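Side-chain contacts in outer membrane protein SusF (Bacteroides thetaiotaomicron, PDB 4FE9), which binds starch at the bacterial cell surface through its carbohydrate-binding modules, before the starch is imported into the periplasm for degradation: residues D331-S336 with G348-Y353; N280-L285 with Q312-N317; D425-E430 with A439-G444. All blocks are in the same frame, centred on the assembly; numbering follows the deposited sequence.

In the fold
Along the chain the three contacts come in series: contact 2 closes before contact 1 opens, and contact 3 follows. Contacts 1 and 2 both belong to carbohydrate-binding module 2 and reach the same antiparallel sheet, contact 2 through strand 283-287 and contact 1 through strand 348-357; their centres lie about 20 Å apart. Contact 3 belongs to module 3, its centre about 22 Å from contact 1 and 21 Å from contact 2, and one ethanediol molecule touches both it and contact 2. Contact 2 backs a glucose-binding tryptophan on the starch-binding face of module 2, contact 1 packs helix 327-333 onto the sheet in its interior, and contact 3 lies where module 3 meets module 2.

Contact 1 (D331-S336 with G348-Y353); sequences DLAGLS and GWYLVY
Ala-333 and Tyr-350 make a small, buried CH-pi contact in carbohydrate-binding module 2, where helix 327-333 lies against the beginning of strand 348-357. The methyl group of Ala-333 sits over one face of the phenol ring, its CB 4.0 Å from the ring centroid and 24° off the normal. It is displaced toward the hydroxyl end, and the closest ring atom is Tyr-350 CZ, 3.7 Å from Ala-333 CB. With CG anti to its own carbonyl carbon (chi1 -63°), Tyr-350 carries the ring toward the helix, and chi2 of -74° then turns it so that a face meets Ala-333. The hydroxyl reaches on past the methyl, leaving Tyr-350 OH 3.6 Å from Ala-333 CA. Leu-332 adds a looser apolar touch, its CG lying 4.3 Å from Tyr-350 CE1. The phenol oxygen finds its polar partner just ahead of the strand, in a hydrogen bond with the backbone O of Ile-346. A leucine in place of this tyrosine would probably leave the Ala-333 methyl without its flat aromatic seat and the Ile-346 carbonyl without that partner. Ala-333 is also bonded through its backbone to Gly-345 and Ile-346, and its side chain touches Phe-365. It thus rests on the adjacent strands 348-357 and 360-366, while Tyr-350 also packs on Phe-301 of strand 294-301.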
loop_
_atom_site.group_PDB
_atom_site.type_symbol
_atom_site.label_atom_id
_atom_site.label_comp_id
_atom_site.label_asym_id
_atom_site.label_seq_id
_atom_site.Cartn_x
_atom_site.Cartn_y
_atom_site.Cartn_z
ATOM N N ASP A 331 -15.072 11.705 -3.138
ATOM C CA ASP A 331 -15.897 12.596 -3.945
ATOM C C ASP A 331 -17.268 12.004 -4.176
ATOM O O ASP A 331 -18.283 12.696 -4.041
ATOM C CB ASP A 331 -15.227 12.857 -5.299
ATOM C CG ASP A 331 -14.031 13.795 -5.188
ATOM O OD1 ASP A 331 -13.280 13.921 -6.175
ATOM O OD2 ASP A 331 -13.809 14.354 -4.091
ATOM N N LEU A 332 -17.307 10.743 -4.613
ATOM C CA LEU A 332 -18.577 10.120 -4.962
ATOM C C LEU A 332 -19.555 10.140 -3.787
ATOM O O LEU A 332 -20.733 10.484 -3.951
ATOM C CB LEU A 332 -18.366 8.691 -5.481
ATOM C CG LEU A 332 -19.677 7.949 -5.757
ATOM C CD1 LEU A 332 -20.339 8.501 -7.015
ATOM C CD2 LEU A 332 -19.450 6.409 -5.861
ATOM N N ALA A 333 -19.065 9.848 -2.588
ATOM C CA ALA A 333 -19.963 9.627 -1.449
ATOM C C ALA A 333 -19.821 10.700 -0.394
ATOM O O ALA A 333 -20.457 10.645 0.665
ATOM C CB ALA A 333 -19.714 8.226 -0.824
ATOM N N GLY A 334 -18.909 11.624 -0.631
ATOM C CA GLY A 334 -18.668 12.707 0.312
ATOM C C GLY A 334 -18.128 12.221 1.621
ATOM O O GLY A 334 -18.571 12.668 2.675
ATOM N N LEU A 335 -17.120 11.332 1.570
ATOM C CA LEU A 335 -16.659 10.625 2.791
ATOM C C LEU A 335 -15.727 11.519 3.618
ATOM O O LEU A 335 -14.869 12.185 3.071
ATOM C CB LEU A 335 -15.914 9.322 2.417
ATOM C CG LEU A 335 -16.689 8.238 1.664
ATOM C CD1 LEU A 335 -15.723 7.133 1.229
ATOM C CD2 LEU A 335 -17.828 7.667 2.575
ATOM N N SER A 336 -15.778 11.391 4.931
ATOM C CA SER A 336 -14.784 12.048 5.756
ATOM C C SER A 336 -14.555 11.342 7.075
ATOM O O SER A 336 -15.314 10.440 7.464
ATOM C CB SER A 336 -15.189 13.521 6.016
ATOM O OG SER A 336 -16.295 13.593 6.915
ATOM N N GLY A 348 -27.408 7.909 -0.264
ATOM C CA GLY A 348 -27.589 7.058 -1.450
ATOM C C GLY A 348 -27.255 5.592 -1.205
ATOM O O GLY A 348 -26.902 5.200 -0.085
ATOM N N TRP A 349 -27.554 4.765 -2.208
ATOM C CA TRP A 349 -27.088 3.378 -2.273
ATOM C C TRP A 349 -25.673 3.347 -2.790
ATOM O O TRP A 349 -25.385 3.921 -3.841
ATOM C CB TRP A 349 -28.007 2.542 -3.202
ATOM C CG TRP A 349 -29.382 2.243 -2.582
ATOM C CD1 TRP A 349 -30.533 2.969 -2.736
ATOM C CD2 TRP A 349 -29.706 1.176 -1.675
ATOM N NE1 TRP A 349 -31.514 2.487 -1.886
ATOM C CE2 TRP A 349 -31.068 1.318 -1.328
ATOM C CE3 TRP A 349 -28.990 0.083 -1.170
ATOM C CZ2 TRP A 349 -31.713 0.439 -0.462
ATOM C CZ3 TRP A 349 -29.639 -0.805 -0.339
ATOM C CH2 TRP A 349 -30.989 -0.622 0.013
ATOM N N TYR A 350 -24.809 2.589 -2.109
ATOM C CA TYR A 350 -23.414 2.427 -2.533
ATOM C C TYR A 350 -22.992 0.954 -2.469
ATOM O O TYR A 350 -23.379 0.243 -1.562
ATOM C CB TYR A 350 -22.502 3.248 -1.614
ATOM C CG TYR A 350 -22.762 4.757 -1.677
ATOM C CD1 TYR A 350 -22.366 5.500 -2.771
ATOM C CD2 TYR A 350 -23.408 5.413 -0.646
ATOM C CE1 TYR A 350 -22.620 6.865 -2.842
ATOM C CE2 TYR A 350 -23.646 6.783 -0.699
ATOM C CZ TYR A 350 -23.232 7.498 -1.793
ATOM O OH TYR A 350 -23.488 8.865 -1.867
ATOM N N LEU A 351 -22.244 0.515 -3.462
ATOM C CA LEU A 351 -21.389 -0.674 -3.333
ATOM C C LEU A 351 -20.169 -0.356 -2.476
ATOM O O LEU A 351 -19.308 0.454 -2.875
ATOM C CB LEU A 351 -20.934 -1.185 -4.716
ATOM C CG LEU A 351 -20.103 -2.505 -4.683
ATOM C CD1 LEU A 351 -20.343 -3.383 -5.899
ATOM C CD2 LEU A 351 -18.654 -2.251 -4.525
ATOM N N VAL A 352 -20.157 -0.893 -1.258
ATOM C CA VAL A 352 -19.036 -0.744 -0.375
ATOM C C VAL A 352 -18.042 -1.904 -0.572
ATOM O O VAL A 352 -18.432 -3.085 -0.544
ATOM C CB VAL A 352 -19.503 -0.732 1.063
ATOM C CG1 VAL A 352 -18.328 -0.665 1.995
ATOM C CG2 VAL A 352 -20.447 0.483 1.309
ATOM N N TYR A 353 -16.781 -1.569 -0.815
ATOM C CA TYR A 353 -15.723 -2.560 -0.987
ATOM C C TYR A 353 -14.627 -2.363 0.063
ATOM O O TYR A 353 -14.149 -1.241 0.251
ATOM C CB TYR A 353 -15.149 -2.430 -2.386
ATOM C CG TYR A 353 -13.890 -3.217 -2.635
ATOM C CD1 TYR A 353 -12.646 -2.689 -2.329
ATOM C CD2 TYR A 353 -13.937 -4.447 -3.280
ATOM C CE1 TYR A 353 -11.472 -3.376 -2.638
ATOM C CE2 TYR A 353 -12.788 -5.131 -3.600
ATOM C CZ TYR A 353 -11.555 -4.599 -3.255
ATOM O OH TYR A 353 -10.406 -5.301 -3.541
#

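Contact 2 (N280-L285 with Q312-N317). With GLC (alpha-D-glucopyranose), chain C; EDO (1,2-ethanediol), chain H; EDO (1,2-ethanediol), chain F.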
loop_
_atom_site.group_PDB
_atom_site.type_symbol
_atom_site.label_atom_id
_atom_site.label_comp_id
_atom_site.label_asym_id
_atom_site.label_seq_id
_atom_site.Cartn_x
_atom_site.Cartn_y
_atom_site.Cartn_z
ATOM N N ASN A 280 -29.406 -7.047 13.744
ATOM C CA ASN A 280 -30.000 -5.718 13.745
ATOM C C ASN A 280 -28.947 -4.615 13.897
ATOM O O ASN A 280 -28.999 -3.594 13.206
ATOM C CB ASN A 280 -31.080 -5.615 14.847
ATOM C CG ASN A 280 -32.414 -6.282 14.433
ATOM O OD1 ASN A 280 -32.852 -6.178 13.265
ATOM N ND2 ASN A 280 -33.030 -6.998 15.367
ATOM N N ALA A 281 -27.932 -4.883 14.711
ATOM C CA ALA A 281 -26.867 -3.926 14.929
ATOM C C ALA A 281 -25.646 -4.110 13.969
ATOM O O ALA A 281 -24.861 -3.181 13.784
ATOM C CB ALA A 281 -26.431 -3.967 16.356
ATOM N N TRP A 282 -25.498 -5.314 13.389
ATOM C CA TRP A 282 -24.265 -5.689 12.622
ATOM C C TRP A 282 -24.603 -6.288 11.278
ATOM O O TRP A 282 -25.275 -7.312 11.217
ATOM C CB TRP A 282 -23.435 -6.684 13.403
ATOM C CG TRP A 282 -22.972 -6.171 14.683
ATOM C CD1 TRP A 282 -23.631 -6.227 15.866
ATOM C CD2 TRP A 282 -21.789 -5.383 14.916
ATOM N NE1 TRP A 282 -22.911 -5.570 16.845
ATOM C CE2 TRP A 282 -21.762 -5.070 16.290
ATOM C CE3 TRP A 282 -20.718 -4.977 14.106
ATOM C CZ2 TRP A 282 -20.692 -4.399 16.885
ATOM C CZ3 TRP A 282 -19.651 -4.315 14.696
ATOM C CH2 TRP A 282 -19.676 -3.976 16.065
ATOM N N LYS A 283 -24.143 -5.659 10.198
ATOM C CA LYS A 283 -24.435 -6.136 8.858
ATOM C C LYS A 283 -23.230 -6.901 8.293
ATOM O O LYS A 283 -22.153 -6.328 8.118
ATOM C CB LYS A 283 -24.753 -4.966 7.933
ATOM C CG LYS A 283 -25.863 -4.006 8.453
ATOM C CD LYS A 283 -27.236 -4.577 8.187
ATOM C CE LYS A 283 -27.910 -4.954 9.482
ATOM N NZ LYS A 283 -29.406 -4.861 9.396
ATOM N N ALA A 284 -23.436 -8.160 7.944
ATOM C CA ALA A 284 -22.381 -8.962 7.300
ATOM C C ALA A 284 -22.090 -8.431 5.898
ATOM O O ALA A 284 -23.009 -8.037 5.183
ATOM C CB ALA A 284 -22.798 -10.439 7.257
ATOM N N LEU A 285 -20.812 -8.245 5.567
ATOM C CA LEU A 285 -20.417 -8.102 4.149
ATOM C C LEU A 285 -20.129 -9.455 3.500
ATOM O O LEU A 285 -19.962 -10.430 4.169
ATOM C CB LEU A 285 -19.203 -7.184 3.998
ATOM C CG LEU A 285 -19.510 -5.680 4.130
ATOM C CD1 LEU A 285 -19.632 -5.296 5.647
ATOM C CD2 LEU A 285 -18.419 -4.845 3.418
ATOM N N GLN A 312 -15.798 -9.400 13.667
ATOM C CA GLN A 312 -16.934 -10.145 14.175
ATOM C C GLN A 312 -18.067 -9.146 14.408
ATOM O O GLN A 312 -17.890 -7.951 14.151
ATOM C CB GLN A 312 -16.573 -10.858 15.460
ATOM C CG GLN A 312 -16.260 -9.912 16.650
ATOM C CD GLN A 312 -14.880 -9.252 16.535
ATOM O OE1 GLN A 312 -13.861 -9.937 16.479
ATOM N NE2 GLN A 312 -14.844 -7.933 16.683
ATOM N N ALA A 313 -19.256 -9.656 14.782
ATOM C CA ALA A 313 -20.440 -8.824 14.992
ATOM C C ALA A 313 -20.381 -8.205 16.396
ATOM O O ALA A 313 -21.215 -8.496 17.254
ATOM C CB ALA A 313 -21.736 -9.656 14.811
ATOM N N ASN A 314 -19.326 -7.427 16.642
ATOM C CA ASN A 314 -19.056 -6.876 17.950
ATOM C C ASN A 314 -17.818 -5.997 17.879
ATOM O O ASN A 314 -17.045 -6.079 16.906
ATOM C CB ASN A 314 -18.842 -7.980 18.971
ATOM C CG ASN A 314 -19.047 -7.496 20.402
ATOM O OD1 ASN A 314 -19.590 -6.424 20.626
ATOM N ND2 ASN A 314 -18.659 -8.307 21.359
ATOM N N TRP A 315 -17.604 -5.173 18.921
ATOM C CA TRP A 315 -16.437 -4.264 18.946
ATOM C C TRP A 315 -15.180 -5.064 19.239
ATOM O O TRP A 315 -15.255 -6.153 19.812
ATOM C CB TRP A 315 -16.634 -3.159 19.991
ATOM C CG TRP A 315 -17.753 -2.249 19.634
ATOM C CD1 TRP A 315 -18.998 -2.231 20.202
ATOM C CD2 TRP A 315 -17.860 -1.470 18.439
ATOM N NE1 TRP A 315 -19.796 -1.318 19.562
ATOM C CE2 TRP A 315 -19.145 -0.891 18.432
ATOM C CE3 TRP A 315 -16.975 -1.157 17.409
ATOM C CZ2 TRP A 315 -19.542 -0.000 17.468
ATOM C CZ3 TRP A 315 -17.383 -0.291 16.436
ATOM C CH2 TRP A 315 -18.669 0.245 16.438
ATOM N N GLY A 316 -14.043 -4.594 18.730
ATOM C CA GLY A 316 -12.760 -5.302 18.930
ATOM C C GLY A 316 -12.040 -5.479 17.601
ATOM O O GLY A 316 -12.588 -6.094 16.665
ATOM N N ASN A 317 -10.873 -4.851 17.473
ATOM C CA ASN A 317 -10.150 -4.814 16.202
ATOM C C ASN A 317 -10.975 -4.168 15.101
ATOM O O ASN A 317 -10.761 -4.404 13.915
ATOM C CB ASN A 317 -9.717 -6.228 15.789
ATOM C CG ASN A 317 -8.744 -6.855 16.787
ATOM O OD1 ASN A 317 -9.097 -7.792 17.526
ATOM N ND2 ASN A 317 -7.551 -6.300 16.865
HETATM C C1 GLC C . -14.731 0.678 20.801
HETATM C C2 GLC C . -14.644 1.126 19.346
HETATM C C3 GLC C . -15.370 2.436 19.133
HETATM C C4 GLC C . -16.801 2.316 19.622
HETATM C C5 GLC C . -16.816 1.844 21.053
HETATM C C6 GLC C . -18.247 1.655 21.547
HETATM O O2 GLC C . -13.281 1.299 19.000
HETATM O O3 GLC C . -15.360 2.811 17.750
HETATM O O4 GLC C . -17.408 3.583 19.595
HETATM O O5 GLC C . -16.101 0.610 21.194
HETATM O O6 GLC C . -18.180 1.220 22.904
HETATM C C1 EDO H . -18.090 -12.323 18.902
HETATM O O1 EDO H . -19.283 -12.377 18.077
HETATM C C2 EDO H . -18.387 -11.529 20.189
HETATM O O2 EDO H . -17.201 -10.865 20.652
HETATM C C1 EDO F . -25.634 -6.643 1.376
HETATM O O1 EDO F . -25.216 -6.430 0.021
HETATM C C2 EDO F . -24.511 -7.358 2.087
HETATM O O2 EDO F . -24.927 -7.657 3.421
#
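Trp-282 lies flat on the backbone of the 312-317 loop and turns its far edge to the face of Trp-315, a T-shaped (edge-to-face) pair that backs the starch-binding site of module 2. From its root outward, Trp-282 CB first meets the methyl of Ala-313, the two CB atoms 3.7 Å apart, and CG rests over the same residue. Trp-282 swings its indole to the side of its own backbone N (chi1 -61°), and a chi2 of 88° lets it lie flat on the loop: CD1 runs above the Ala-313 carbonyl, and the Ala-313 C atom stands 3.4 Å above the middle of the ring. NE1 comes close to Ala-313 O at a poor angle, and its hydrogen bond goes instead to the backbone O of Gly-273. Further out, the six-membered ring covers the peptide of Asn-314. At the tip, Trp-282 CH2 points into the face of Trp-315, 3.9 Å from its CD2, with the planes at 66°.

Glucose occupies the other face of Trp-315, its C4 centred 3.9 Å above the ring plane. The Trp-315 indole is a platform for the sugar, as aromatic side chains often are in carbohydrate-binding modules, and Trp-282 supports it from behind; Lys-308 and Asp-318 hydrogen-bond the same sugar, and Trp-315 NE1 is held by the carbonyl of Trp-272. Ala-313 centres an inverse gamma turn, and the side chain of Gln-312 clasps the loop that follows. Its NE2 gives one hydrogen to each of two carbonyls, both partners in the amide plane: Asn-314 O is met from above its carbonyl plane, whereas Gly-316 O, 2.9 Å from Gln-312 NE2, is met in plane on a lone pair.

Contact 3 (D425-E430 with A439-G444); sequences DWWKTE and AYRGNG. With EDO (1,2-ethanediol), chain F.
Trp-427 overlaps the guanidinium of Arg-441 with the rim of its six-membered ring: Trp-427 CE3 lies 3.6 Å above the guanidinium plane, off toward its rim, and the two planes are 32° apart. Arg-441 gets there on a long, extended chain, CG anti to the backbone N (chi1 168°). The guanidinium is gripped at its edge as well. Arg-441 NH2 makes a salt bridge of 2.9 Å with Glu-430 OE2, which accepts on its anti lone pair and lies almost in the guanidinium plane. Arg-441 NE gives its hydrogen to Gly-444 O at 2.8 Å, arriving from above that carbonyl plane. Together these bonds fix the rotation of the group, and NH2 has a second acidic partner in Asp-446. The carboxylate is shared too, since Glu-430 OE1 pairs with Arg-413; the two arginines would be expected to favour its charged form.

The backbones join as well. Arg-441 N bonds Glu-430 O at 3.1 Å, and a water donates to that same oxygen while accepting from Gly-442 N. Arg-441 opens a type II' beta turn ending at Gly-444, with Gly-442 at the positive-phi position, and the NE bond to Gly-444 O spans that same turn. Strands 430-434 and 437-440 form an antiparallel pair, and this contact ties the 3-10 segment 426-428 entering the first to the turn leaving the second. On the module 2 side, Asn-289 and Gly-290 hydrogen-bond to this region, and Tyr-440 packs on Val-286 of strand 283-287.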
loop_
_atom_site.group_PDB
_atom_site.type_symbol
_atom_site.label_atom_id
_atom_site.label_comp_id
_atom_site.label_asym_id
_atom_site.label_seq_id
_atom_site.Cartn_x
_atom_site.Cartn_y
_atom_site.Cartn_z
ATOM N N ASP A 425 -13.594 -11.536 -14.030
ATOM C CA ASP A 425 -13.846 -12.126 -12.723
ATOM C C ASP A 425 -15.121 -11.574 -12.084
ATOM O O ASP A 425 -15.256 -11.542 -10.847
ATOM C CB ASP A 425 -12.665 -11.854 -11.797
ATOM C CG ASP A 425 -11.422 -12.686 -12.161
ATOM O OD1 ASP A 425 -11.549 -13.649 -12.959
ATOM O OD2 ASP A 425 -10.333 -12.362 -11.640
ATOM N N TRP A 426 -16.083 -11.211 -12.925
ATOM C CA TRP A 426 -17.399 -10.786 -12.433
ATOM C C TRP A 426 -18.012 -11.829 -11.495
ATOM O O TRP A 426 -18.670 -11.478 -10.529
ATOM C CB TRP A 426 -18.343 -10.535 -13.610
ATOM C CG TRP A 426 -18.667 -11.773 -14.369
ATOM C CD1 TRP A 426 -17.953 -12.310 -15.390
ATOM C CD2 TRP A 426 -19.699 -12.725 -14.055
ATOM N NE1 TRP A 426 -18.506 -13.517 -15.782
ATOM C CE2 TRP A 426 -19.593 -13.779 -14.988
ATOM C CE3 TRP A 426 -20.729 -12.763 -13.107
ATOM C CZ2 TRP A 426 -20.452 -14.891 -14.973
ATOM C CZ3 TRP A 426 -21.600 -13.860 -13.099
ATOM C CH2 TRP A 426 -21.466 -14.895 -14.039
ATOM N N TRP A 427 -17.716 -13.112 -11.739
ATOM C CA TRP A 427 -18.392 -14.199 -10.987
ATOM C C TRP A 427 -17.853 -14.292 -9.541
ATOM O O TRP A 427 -18.357 -15.057 -8.743
ATOM C CB TRP A 427 -18.176 -15.523 -11.683
ATOM C CG TRP A 427 -16.753 -15.751 -12.030
ATOM C CD1 TRP A 427 -16.133 -15.411 -13.199
ATOM C CD2 TRP A 427 -15.754 -16.324 -11.199
ATOM N NE1 TRP A 427 -14.802 -15.702 -13.126
ATOM C CE2 TRP A 427 -14.530 -16.240 -11.901
ATOM C CE3 TRP A 427 -15.753 -16.847 -9.889
ATOM C CZ2 TRP A 427 -13.330 -16.776 -11.401
ATOM C CZ3 TRP A 427 -14.534 -17.339 -9.364
ATOM C CH2 TRP A 427 -13.342 -17.268 -10.112
ATOM N N LYS A 428 -16.762 -13.590 -9.256
ATOM C CA LYS A 428 -16.257 -13.531 -7.875
ATOM C C LYS A 428 -17.194 -12.796 -6.917
ATOM O O LYS A 428 -17.029 -12.862 -5.701
ATOM C CB LYS A 428 -14.856 -12.943 -7.846
ATOM C CG LYS A 428 -13.806 -13.941 -8.425
ATOM C CD LYS A 428 -12.406 -13.322 -8.561
ATOM C CE LYS A 428 -11.442 -14.359 -9.079
ATOM N NZ LYS A 428 -10.070 -14.026 -8.774
ATOM N N THR A 429 -18.114 -12.023 -7.479
ATOM C CA THR A 429 -19.075 -11.284 -6.692
ATOM C C THR A 429 -20.450 -11.436 -7.314
ATOM O O THR A 429 -21.051 -10.470 -7.814
ATOM C CB THR A 429 -18.685 -9.741 -6.559
ATOM O OG1 THR A 429 -18.556 -9.159 -7.861
ATOM C CG2 THR A 429 -17.336 -9.578 -5.808
ATOM N N GLU A 430 -20.932 -12.665 -7.352
ATOM C CA GLU A 430 -22.217 -12.916 -7.962
ATOM C C GLU A 430 -23.165 -13.514 -6.966
ATOM O O GLU A 430 -22.775 -13.865 -5.823
ATOM C CB GLU A 430 -22.090 -13.788 -9.234
ATOM C CG GLU A 430 -21.775 -15.304 -8.945
ATOM C CD GLU A 430 -22.128 -16.222 -10.107
ATOM O OE1 GLU A 430 -23.173 -15.967 -10.802
ATOM O OE2 GLU A 430 -21.440 -17.272 -10.250
ATOM N N ALA A 439 -29.294 -15.048 -2.225
ATOM C CA ALA A 439 -28.214 -16.001 -1.880
ATOM C C ALA A 439 -26.930 -15.593 -2.576
ATOM O O ALA A 439 -26.796 -15.748 -3.805
ATOM C CB ALA A 439 -28.594 -17.425 -2.300
ATOM N N TYR A 440 -25.956 -15.166 -1.785
ATOM C CA TYR A 440 -24.668 -14.795 -2.309
ATOM C C TYR A 440 -23.806 -16.028 -2.556
ATOM O O TYR A 440 -23.570 -16.835 -1.624
ATOM C CB TYR A 440 -23.955 -13.866 -1.323
ATOM C CG TYR A 440 -24.668 -12.562 -1.130
ATOM C CD1 TYR A 440 -24.595 -11.574 -2.089
ATOM C CD2 TYR A 440 -25.541 -12.373 -0.051
ATOM C CE1 TYR A 440 -25.316 -10.400 -1.961
ATOM C CE2 TYR A 440 -26.271 -11.200 0.085
ATOM C CZ TYR A 440 -26.116 -10.196 -0.848
ATOM O OH TYR A 440 -26.790 -8.984 -0.701
ATOM N N ARG A 441 -23.106 -16.021 -3.682
ATOM C CA ARG A 441 -22.171 -17.101 -3.965
ATOM C C ARG A 441 -21.027 -17.076 -2.960
ATOM O O ARG A 441 -20.645 -18.110 -2.417
ATOM C CB ARG A 441 -21.633 -17.015 -5.396
ATOM C CG ARG A 441 -20.430 -17.954 -5.638
ATOM C CD ARG A 441 -20.220 -18.215 -7.126
ATOM N NE ARG A 441 -18.990 -18.995 -7.338
ATOM C CZ ARG A 441 -18.477 -19.275 -8.527
ATOM N NH1 ARG A 441 -17.453 -20.137 -8.622
ATOM N NH2 ARG A 441 -19.069 -18.808 -9.631
ATOM N N GLY A 442 -20.447 -15.896 -2.738
ATOM C CA GLY A 442 -19.359 -15.775 -1.810
ATOM C C GLY A 442 -18.143 -16.580 -2.261
ATOM O O GLY A 442 -17.826 -16.605 -3.461
ATOM N N ASN A 443 -17.585 -17.372 -1.338
ATOM C CA ASN A 443 -16.469 -18.295 -1.657
ATOM C C ASN A 443 -16.844 -19.633 -2.274
ATOM O O ASN A 443 -15.971 -20.495 -2.441
ATOM C CB ASN A 443 -15.601 -18.554 -0.428
ATOM C CG ASN A 443 -14.799 -17.358 -0.044
ATOM O OD1 ASN A 443 -14.130 -16.743 -0.888
ATOM N ND2 ASN A 443 -14.896 -16.964 1.217
ATOM N N GLY A 444 -18.139 -19.862 -2.484
ATOM C CA GLY A 444 -18.628 -21.170 -2.919
ATOM C C GLY A 444 -18.469 -21.303 -4.426
ATOM O O GLY A 444 -18.002 -20.360 -5.100
HETATM C C1 EDO F . -25.634 -6.643 1.376
HETATM O O1 EDO F . -25.216 -6.430 0.021
HETATM C C2 EDO F . -24.511 -7.358 2.087
HETATM O O2 EDO F . -24.927 -7.657 3.421
HETATM O O HOH W 1 -21.224 -13.469 -3.779
#